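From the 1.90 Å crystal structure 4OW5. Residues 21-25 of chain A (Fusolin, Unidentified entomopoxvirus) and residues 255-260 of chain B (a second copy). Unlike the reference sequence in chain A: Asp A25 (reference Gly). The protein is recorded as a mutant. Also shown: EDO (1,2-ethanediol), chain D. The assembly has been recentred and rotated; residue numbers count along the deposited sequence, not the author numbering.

Chain A 21-25: WWPPD
Chain B (255-260) NDKDCY

Residues 21-25 of chain A form an irregular stretch packed against residues 255-260 of a second copy, where 257-259 make a short 3-10 turn; together the two bury 220 Å². Within the turn, Cys B259 N donates to Asp B256 O (3.1 Å), with a weak bond from Asp B258 N to Asp B256 OD1 (3.4 Å, 152°). In register, the CA of Pro A23 lies 5.8 Å from the CA of Asp B258, and the CA of Pro A24 lies 6.5 Å from the CA of Cys B259.

Trp A21 (phi/psi -67/-29, chi1 -72°, m; chi2 122°) stays out of reach of chain B. Its NE1 instead donates to O1 of the ethanediol, 3.3 Å away at 158°, near the ring plane.

Trp A22 is extended (-164/140), with chi1 -164° (t) and chi2 -88°. Its CA-to-CB bond points sideways, yet the indole reaches chain B. Trp A22 NE1 donates to Asp B258 OD2 in a nearly linear (169°) but, at 3.4 Å, weak hydrogen bond; Asp B258 is m (chi1 -66°, chi2 -14°). Cys B259 SG (chi1 -81°, m) also meets the ring edge: it is 4.0 Å from Trp A22 CH2 and 5.2 Å from the centroid of the Trp A22 six-membered ring, 77° off the normal. Asp B256 (chi1 -175°, t) brings OD2 within 3.5 Å of Trp A22 CZ2.

A cis peptide leads into Pro A23 (-60/157, C-gamma exo), whose CB lies 3.9 Å from Asp B258 O. Pro A24 (-67/-20, C-gamma endo) places CD 3.6 Å from that same Asp B258 O, so both prolines pack against one carbonyl oxygen. Lacking an amide hydrogen, neither can donate to it from its backbone nitrogen.

Asp A25, which differs from the reference glycine, has phi/psi -82/1 and chi1 70° (p); its OD1 comes no nearer than 5.3 Å to Asp B258 O.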

# COMPACT_ATOMS: atom_id res chain seq x y z
N TRP A 21 -4.96 31.13 -3.55
CA TRP A 21 -5.13 32.52 -4.00
C TRP A 21 -4.17 33.46 -3.28
O TRP A 21 -3.80 34.49 -3.83
CB TRP A 21 -6.57 33.01 -3.79
CG TRP A 21 -7.57 32.41 -4.72
CD1 TRP A 21 -8.68 31.70 -4.38
CD2 TRP A 21 -7.55 32.48 -6.15
NE1 TRP A 21 -9.33 31.28 -5.51
CE2 TRP A 21 -8.70 31.81 -6.61
CE3 TRP A 21 -6.67 33.02 -7.08
CZ2 TRP A 21 -8.95 31.62 -7.97
CZ3 TRP A 21 -6.96 32.90 -8.43
CH2 TRP A 21 -8.09 32.20 -8.86
N TRP A 22 -3.81 33.12 -2.05
CA TRP A 22 -2.95 33.95 -1.22
C TRP A 22 -2.40 33.13 -0.07
O TRP A 22 -3.18 32.36 0.51
CB TRP A 22 -3.76 35.15 -0.66
CG TRP A 22 -2.87 36.22 -0.12
CD1 TRP A 22 -2.38 36.31 1.14
CD2 TRP A 22 -2.14 37.16 -0.91
NE1 TRP A 22 -1.43 37.30 1.21
CE2 TRP A 22 -1.27 37.84 -0.04
CE3 TRP A 22 -2.13 37.48 -2.28
CZ2 TRP A 22 -0.39 38.83 -0.49
CZ3 TRP A 22 -1.31 38.50 -2.71
CH2 TRP A 22 -0.44 39.15 -1.83
N PRO A 23 -1.13 33.25 0.37
CA PRO A 23 -0.01 34.03 -0.20
C PRO A 23 0.34 33.60 -1.64
O PRO A 23 0.00 32.48 -2.04
CB PRO A 23 1.16 33.74 0.75
CG PRO A 23 0.58 33.08 1.93
CD PRO A 23 -0.67 32.42 1.50
N PRO A 24 0.97 34.48 -2.44
CA PRO A 24 1.23 34.14 -3.85
C PRO A 24 2.22 33.00 -4.09
O PRO A 24 2.19 32.46 -5.17
CB PRO A 24 1.78 35.44 -4.46
CG PRO A 24 2.09 36.32 -3.34
CD PRO A 24 1.41 35.86 -2.12
N ASP A 25 3.08 32.65 -3.14
CA ASP A 25 4.03 31.56 -3.35
C ASP A 25 3.42 30.16 -3.10
O ASP A 25 4.16 29.18 -3.15
CB ASP A 25 5.26 31.76 -2.45
CG ASP A 25 5.04 31.56 -0.95
OD1 ASP A 25 3.88 31.59 -0.51
OD2 ASP A 25 6.04 31.44 -0.23
N ASN B 255 6.27 46.71 1.61
CA ASN B 255 5.40 46.91 2.79
C ASN B 255 4.52 45.69 3.15
O ASN B 255 4.01 45.67 4.27
CB ASN B 255 4.50 48.14 2.60
CG ASN B 255 3.55 48.11 1.41
OD1 ASN B 255 3.25 47.05 0.85
ND2 ASN B 255 3.14 49.28 0.93
N ASP B 256 4.30 44.73 2.24
CA ASP B 256 3.50 43.53 2.57
C ASP B 256 4.41 42.31 2.62
O ASP B 256 4.80 41.79 1.58
CB ASP B 256 2.35 43.33 1.58
CG ASP B 256 1.40 42.19 1.92
OD1 ASP B 256 1.47 41.65 3.06
OD2 ASP B 256 0.55 41.86 1.08
N LYS B 257 4.75 41.86 3.84
CA LYS B 257 5.62 40.71 4.09
C LYS B 257 5.13 39.40 3.42
O LYS B 257 5.96 38.59 3.07
CB LYS B 257 5.79 40.47 5.60
N ASP B 258 3.80 39.21 3.23
CA ASP B 258 3.27 37.98 2.60
C ASP B 258 3.69 37.83 1.12
O ASP B 258 3.61 36.72 0.59
CB ASP B 258 1.74 37.93 2.68
CG ASP B 258 1.14 37.80 4.08
OD1 ASP B 258 1.91 37.49 5.03
OD2 ASP B 258 -0.08 38.01 4.22
N CYS B 259 4.09 38.93 0.47
CA CYS B 259 4.50 38.93 -0.93
C CYS B 259 5.81 38.15 -1.18
O CYS B 259 6.00 37.67 -2.29
CB CYS B 259 4.61 40.35 -1.47
SG CYS B 259 3.03 41.09 -1.94
N TYR B 260 6.71 38.04 -0.19
CA TYR B 260 8.01 37.40 -0.42
C TYR B 260 8.53 36.66 0.81
O TYR B 260 8.13 36.96 1.92
CB TYR B 260 9.04 38.48 -0.85
CG TYR B 260 9.10 39.67 0.08
CD1 TYR B 260 8.27 40.77 -0.10
CD2 TYR B 260 9.99 39.70 1.15
CE1 TYR B 260 8.31 41.86 0.76
CE2 TYR B 260 10.04 40.79 2.02
CZ TYR B 260 9.19 41.86 1.83
OH TYR B 260 9.24 42.93 2.69
C1 EDO D . -11.87 28.69 -4.81
O1 EDO D . -11.45 28.89 -6.14
C2 EDO D . -10.70 28.19 -3.96
O2 EDO D . -11.05 27.00 -3.28